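Local coordinates for SIRV coat protein (Sulfolobus islandicus rudivirus 1 variant YNP, PDB 3F2E) that forms the coat of a rod-shaped archaeal virus and probably packages the viral genome, its C-terminal domain being a compact four-helix bundle, at residues T9-A12 and E13-A17; K60-I64 and S65-A69. All coordinates share one frame; numbering follows the deposited sequence. Where two conformers were deposited one is given.

Contact 1 (T9-A12 and E13-A17); sequences TAVA and EQVSA
Q14 runs back along the helix toward A10, one turn earlier. CG anti to its own carbonyl carbon (chi1 -71°) sets the direction and the extended chain beyond it the reach, and the amide lies alongside the preceding turn. NE2 of Q14 is 3.9 Å from the CB methyl of A10, OE1 turns toward V11, and the CG methylene of Q14 comes within 3.2 Å of A10 O. That carbonyl is already engaged by the backbone, with Q14 N 2.9 Å from A10 O.

V11 and V15 repeat the four-residue spacing with branched side chains. V15 CG2 stands beside its backbone N, on the side facing the earlier turn, and meets V11 CG1 at 4.3 Å. Beneath this loose apolar touch, V15 N bonds to V11 O almost straight (173° at the hydrogen). Both valines face the bundle: V11 packs on A40 of helix 29-46 and V15 on V77 of helix 71-82, which Q14 also reaches, at I80 and I81.

E13 reaches back on another side of the helix. Its chain bends at chi2 (-57°), which carries the carboxylate round to a water that donates to E13 OE2 at 3.0 Å and to T9 O at 2.9 Å. T9 O also accepts the backbone N-H of E13, while A12 O takes both S16 N and the side-chain amide of Q33.

The valine pair thus meets through methyls alone, whereas E13 and T9 meet through water: its two hydrogens link a carboxylate and a carbonyl, two acceptors that could not bond directly.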
ATOM      1  N   THR A   9      12.770   4.231   4.876  1.00 38.08           N
ATOM      2  CA  THR A   9      13.640   3.428   4.033  1.00 34.74           C
ATOM      3  C   THR A   9      13.157   1.986   4.061  1.00 33.80           C
ATOM      4  O   THR A   9      13.221   1.288   3.041  1.00 23.57           O
ATOM      5  CB  THR A   9      15.115   3.501   4.473  1.00 42.31           C
ATOM      6  OG1 THR A   9      15.237   3.080   5.838  1.00 45.29           O
ATOM      7  CG2 THR A   9      15.642   4.921   4.326  1.00 41.87           C
ATOM      8  N   ALA A  10      12.664   1.549   5.222  1.00 29.04           N
ATOM      9  CA  ALA A  10      12.120   0.201   5.345  1.00 20.72           C
ATOM     10  C   ALA A  10      10.874   0.037   4.482  1.00 16.25           C
ATOM     11  O   ALA A  10      10.716  -0.986   3.819  1.00 16.99           O
ATOM     12  CB  ALA A  10      11.824  -0.158   6.794  1.00 27.13           C
ATOM     13  N   VAL A  11       9.997   1.042   4.490  1.00 16.87           N
ATOM     14  CA  VAL A  11       8.784   0.971   3.674  1.00 16.86           C
ATOM     15  C   VAL A  11       9.131   0.848   2.192  1.00 15.50           C
ATOM     16  O   VAL A  11       8.538   0.039   1.469  1.00 16.94           O
ATOM     17  CB  VAL A  11       7.875   2.193   3.902  1.00 21.55           C
ATOM     18  CG1 VAL A  11       6.728   2.194   2.904  1.00 21.98           C
ATOM     19  CG2 VAL A  11       7.352   2.185   5.327  1.00 24.20           C
ATOM     20  N   ALA A  12      10.107   1.630   1.741  1.00 16.80           N
ATOM     21  CA  ALA A  12      10.537   1.553   0.347  1.00 16.87           C
ATOM     22  C   ALA A  12      11.078   0.158  -0.019  1.00 16.96           C
ATOM     23  O   ALA A  12      10.811  -0.343  -1.116  1.00 15.51           O
ATOM     24  CB  ALA A  12      11.561   2.640   0.036  1.00 23.59           C
ATOM     25  N   GLU A  13      11.822  -0.469   0.894  1.00 16.54           N
ATOM     26  CA  GLU A  13      12.330  -1.826   0.658  1.00 15.44           C
ATOM     27  C   GLU A  13      11.194  -2.849   0.604  1.00 14.77           C
ATOM     28  O   GLU A  13      11.216  -3.784  -0.201  1.00 16.47           O
ATOM     29  CB  GLU A  13      13.351  -2.221   1.726  1.00 16.24           C
ATOM     30  CG  GLU A  13      14.644  -1.429   1.655  1.00 19.35           C
ATOM     31  CD  GLU A  13      15.319  -1.550   0.307  1.00 25.82           C
ATOM     32  OE1 GLU A  13      15.868  -2.634   0.006  1.00 25.21           O
ATOM     33  OE2 GLU A  13      15.301  -0.557  -0.452  1.00 31.62           O
ATOM     34  N   GLN A  14      10.197  -2.652   1.461  1.00 14.46           N
ATOM     35  CA  GLN A  14       9.040  -3.534   1.513  1.00 14.07           C
ATOM     36  C   GLN A  14       8.226  -3.437   0.220  1.00 16.13           C
ATOM     37  O   GLN A  14       7.869  -4.452  -0.381  1.00 14.93           O
ATOM     38  CB  GLN A  14       8.194  -3.222   2.752  1.00 15.65           C
ATOM     39  CG  GLN A  14       8.885  -3.653   4.045  1.00 16.18           C
ATOM     40  CD  GLN A  14       8.442  -2.870   5.263  1.00 20.04           C
ATOM     41  OE1 GLN A  14       7.423  -2.175   5.238  1.00 21.16           O
ATOM     42  NE2 GLN A  14       9.214  -2.981   6.348  1.00 17.22           N
ATOM     43  N   VAL A  15       7.958  -2.215  -0.223  1.00 14.45           N
ATOM     44  CA  VAL A  15       7.282  -2.030  -1.504  1.00 12.90           C
ATOM     45  C   VAL A  15       8.099  -2.640  -2.648  1.00 15.33           C
ATOM     46  O   VAL A  15       7.553  -3.311  -3.529  1.00 14.53           O
ATOM     47  CB  VAL A  15       6.983  -0.543  -1.785  1.00 13.62           C
ATOM     48  CG1 VAL A  15       6.446  -0.356  -3.208  1.00 13.40           C
ATOM     49  CG2 VAL A  15       5.978  -0.008  -0.759  1.00 16.91           C
ATOM     50  N   SER A  16       9.410  -2.412  -2.636  0.62 14.46           N
ATOM     51  CA  SER A  16      10.266  -2.950  -3.692  0.62 16.13           C
ATOM     52  C   SER A  16      10.204  -4.478  -3.789  0.62 14.92           C
ATOM     53  O   SER A  16      10.263  -5.036  -4.887  0.62 13.99           O
ATOM     54  CB  SER A  16      11.710  -2.475  -3.517  0.62 16.50           C
ATOM     55  OG  SER A  16      11.826  -1.105  -3.862  0.62 15.85           O
ATOM     56  N   ALA A  17      10.090  -5.151  -2.648  1.00 14.65           N
ATOM     57  CA  ALA A  17       9.970  -6.615  -2.648  1.00 15.18           C
ATOM     58  C   ALA A  17       8.731  -7.050  -3.430  1.00 15.88           C
ATOM     59  O   ALA A  17       8.783  -7.993  -4.226  1.00 15.55           O
ATOM     60  CB  ALA A  17       9.934  -7.167  -1.229  1.00 17.77           C
TER
HETATM   61  O   HOH W   1      14.923   2.103   0.804  1.00 33.31           O

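Contact 2 (K60-I64 and S65-A69); sequences KAYYI and SAFNA
F67 brings its ring back against one face of Y63 because CG lies anti to its carbonyl carbon, beside the backbone N (chi1 -46°), while Y62, with CG anti to its own N (chi1 -170°), leans forward along the helix toward A66. The first of these turns makes an edge-to-face pair. The edge of F67 points at one face of the Y63 ring, the planes stand at 63° and the centroids are 5.0 Å apart. The touching edge is the CD2-CE2 side of F67: CD2 comes to 3.5 Å from Y63 CD1, and CE2 sits above the Y63 face, shifted toward its rim. The methyl of A66 lies over the centre of one face of the F67 ring, its CB 3.9 Å above the plane. Y62 CE1 is 3.6 Å from A66 CB, so the methyl sits in the corner where the Y62 and F67 rings approach each other, touching both.

In the backbone, Y63 O receives two donors from opposite faces of its carbonyl plane. F67 N, at 3.0 Å from Y63 O, makes the i to i+4 helical bond; A69 N, at 3.2 Å from Y63 O, reaches it from six residues on. N68 adopts positive phi, which bends the chain out of the helical path and brings A69 N to Y63 O. A69 CB then comes to 4.0 Å from Y63 CB, and I64 CG1 lies against A69 O.

Y63 also makes an edge-to-face pair with F35, and I31 touches both Y63 and F67, while I64 and A69 share L74. This is a helix C-terminus ended by a left-handed (alpha-L) residue, N68, with Y63 O shared by F67 N and A69 N, leading helix 50-67 into helix 71-82 of the four-helix bundle.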
ATOM      1  N   LYS A  60      -7.037   2.791  -1.807  1.00 13.44           N
ATOM      2  CA  LYS A  60      -7.091   1.771  -2.863  1.00 11.22           C
ATOM      3  C   LYS A  60      -7.977   2.244  -4.010  1.00 14.06           C
ATOM      4  O   LYS A  60      -7.562   2.267  -5.173  1.00 14.25           O
ATOM      5  CB  LYS A  60      -7.611   0.438  -2.321  1.00 12.35           C
ATOM      6  CG  LYS A  60      -6.596  -0.358  -1.494  1.00 13.00           C
ATOM      7  CD  LYS A  60      -7.246  -1.601  -0.908  1.00 14.07           C
ATOM      8  CE  LYS A  60      -6.239  -2.495  -0.197  1.00 14.29           C
ATOM      9  NZ  LYS A  60      -6.954  -3.648   0.453  1.00 13.04           N
ATOM     10  N   ALA A  61      -9.204   2.634  -3.672  1.00 13.14           N
ATOM     11  CA  ALA A  61     -10.145   3.100  -4.678  1.00 14.96           C
ATOM     12  C   ALA A  61      -9.590   4.304  -5.452  1.00 13.94           C
ATOM     13  O   ALA A  61      -9.694   4.357  -6.679  1.00 15.60           O
ATOM     14  CB  ALA A  61     -11.485   3.440  -4.027  1.00 15.56           C
ATOM     15  N   TYR A  62      -8.998   5.260  -4.737  1.00 14.54           N
ATOM     16  CA  TYR A  62      -8.435   6.442  -5.384  1.00 14.10           C
ATOM     17  C   TYR A  62      -7.285   6.105  -6.339  1.00 16.33           C
ATOM     18  O   TYR A  62      -7.229   6.626  -7.454  1.00 16.83           O
ATOM     19  CB  TYR A  62      -7.974   7.491  -4.364  1.00 12.65           C
ATOM     20  CG  TYR A  62      -7.619   8.799  -5.036  1.00 14.56           C
ATOM     21  CD1 TYR A  62      -6.321   9.045  -5.486  1.00 17.25           C
ATOM     22  CD2 TYR A  62      -8.587   9.777  -5.246  1.00 17.80           C
ATOM     23  CE1 TYR A  62      -5.994  10.238  -6.120  1.00 21.82           C
ATOM     24  CE2 TYR A  62      -8.274  10.972  -5.885  1.00 17.25           C
ATOM     25  CZ  TYR A  62      -6.975  11.196  -6.313  1.00 24.06           C
ATOM     26  OH  TYR A  62      -6.660  12.386  -6.938  1.00 27.77           O
ATOM     27  N   TYR A  63      -6.372   5.241  -5.901  1.00 13.46           N
ATOM     28  CA  TYR A  63      -5.208   4.911  -6.720  1.00 14.10           C
ATOM     29  C   TYR A  63      -5.608   4.109  -7.961  1.00 18.50           C
ATOM     30  O   TYR A  63      -5.039   4.288  -9.041  1.00 16.25           O
ATOM     31  CB  TYR A  63      -4.114   4.214  -5.890  1.00 11.94           C
ATOM     32  CG  TYR A  63      -3.180   5.189  -5.198  1.00 12.82           C
ATOM     33  CD1 TYR A  63      -1.851   5.316  -5.597  1.00 15.38           C
ATOM     34  CD2 TYR A  63      -3.632   6.004  -4.165  1.00 13.95           C
ATOM     35  CE1 TYR A  63      -0.998   6.218  -4.975  1.00 17.31           C
ATOM     36  CE2 TYR A  63      -2.786   6.906  -3.538  1.00 16.14           C
ATOM     37  CZ  TYR A  63      -1.474   7.012  -3.949  1.00 18.38           C
ATOM     38  OH  TYR A  63      -0.637   7.915  -3.331  1.00 18.96           O
ATOM     39  N   ILE A  64      -6.606   3.245  -7.810  1.00 14.15           N
ATOM     40  CA  ILE A  64      -7.139   2.504  -8.946  1.00 13.71           C
ATOM     41  C   ILE A  64      -7.743   3.472  -9.963  1.00 17.21           C
ATOM     42  O   ILE A  64      -7.470   3.383 -11.164  1.00 19.60           O
ATOM     43  CB  ILE A  64      -8.184   1.459  -8.497  1.00 16.00           C
ATOM     44  CG1 ILE A  64      -7.491   0.353  -7.685  1.00 16.65           C
ATOM     45  CG2 ILE A  64      -8.910   0.879  -9.705  1.00 19.99           C
ATOM     46  CD1 ILE A  64      -8.442  -0.582  -6.949  1.00 18.05           C
ATOM     47  N   SER A  65      -8.543   4.416  -9.476  1.00 16.26           N
ATOM     48  CA  SER A  65      -9.223   5.367 -10.358  1.00 18.72           C
ATOM     49  C   SER A  65      -8.275   6.362 -11.024  1.00 19.51           C
ATOM     50  O   SER A  65      -8.343   6.582 -12.237  1.00 23.37           O
ATOM     51  CB  SER A  65     -10.309   6.125  -9.590  1.00 20.13           C
ATOM     52  OG  SER A  65     -10.974   7.054 -10.435  1.00 22.82           O
ATOM     53  N   ALA A  66      -7.403   6.968 -10.226  1.00 15.97           N
ATOM     54  CA  ALA A  66      -6.565   8.068 -10.692  1.00 19.34           C
ATOM     55  C   ALA A  66      -5.353   7.617 -11.503  1.00 22.94           C
ATOM     56  O   ALA A  66      -4.911   8.328 -12.410  1.00 22.02           O
ATOM     57  CB  ALA A  66      -6.118   8.928  -9.518  1.00 21.44           C
ATOM     58  N   PHE A  67      -4.814   6.445 -11.182  1.00 17.42           N
ATOM     59  CA  PHE A  67      -3.548   6.012 -11.780  1.00 19.42           C
ATOM     60  C   PHE A  67      -3.615   4.629 -12.425  1.00 19.99           C
ATOM     61  O   PHE A  67      -2.583   4.079 -12.834  1.00 20.09           O
ATOM     62  CB  PHE A  67      -2.427   6.015 -10.732  1.00 19.06           C
ATOM     63  CG  PHE A  67      -2.385   7.251  -9.871  1.00 21.32           C
ATOM     64  CD1 PHE A  67      -2.112   8.496 -10.421  1.00 27.03           C
ATOM     65  CD2 PHE A  67      -2.590   7.163  -8.502  1.00 19.87           C
ATOM     66  CE1 PHE A  67      -2.063   9.630  -9.623  1.00 31.50           C
ATOM     67  CE2 PHE A  67      -2.538   8.289  -7.700  1.00 22.46           C
ATOM     68  CZ  PHE A  67      -2.276   9.527  -8.257  1.00 23.96           C
ATOM     69  N   ASN A  68      -4.815   4.064 -12.516  1.00 16.99           N
ATOM     70  CA  ASN A  68      -4.979   2.701 -13.013  1.00 21.11           C
ATOM     71  C   ASN A  68      -4.086   1.716 -12.256  1.00 22.81           C
ATOM     72  O   ASN A  68      -3.508   0.804 -12.850  1.00 19.52           O
ATOM     73  CB  ASN A  68      -4.680   2.626 -14.515  1.00 20.15           C
ATOM     74  CG  ASN A  68      -5.186   1.342 -15.148  1.00 35.38           C
ATOM     75  OD1 ASN A  68      -6.171   0.754 -14.692  1.00 35.51           O
ATOM     76  ND2 ASN A  68      -4.517   0.901 -16.209  1.00 44.12           N
ATOM     77  N   ALA A  69      -3.963   1.906 -10.948  1.00 17.47           N
ATOM     78  CA  ALA A  69      -3.186   0.978 -10.131  1.00 15.74           C
ATOM     79  C   ALA A  69      -3.786  -0.429 -10.191  1.00 14.14           C
ATOM     80  O   ALA A  69      -5.001  -0.599 -10.291  1.00 18.90           O
ATOM     81  CB  ALA A  69      -3.115   1.469  -8.679  1.00 15.82           C
TER

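In the fold
Contact 1 takes up the N-terminal nine residues of helix 9-22 and contact 2 lies at the end of helix 50-67, on opposite sides of the chain's centre. Their centres are 20 Å apart and their nearest atoms about 10 Å, so they do not touch; each centre is 11 Å from that of the chain. What joins them is the pair of helices that both meet: 29-46, through A40 and Q33 for contact 1 and F35 and I31 for contact 2, and 71-82, through V77 and I80 on one side and L74 on the other. Both contacts serve as packing within the bundle.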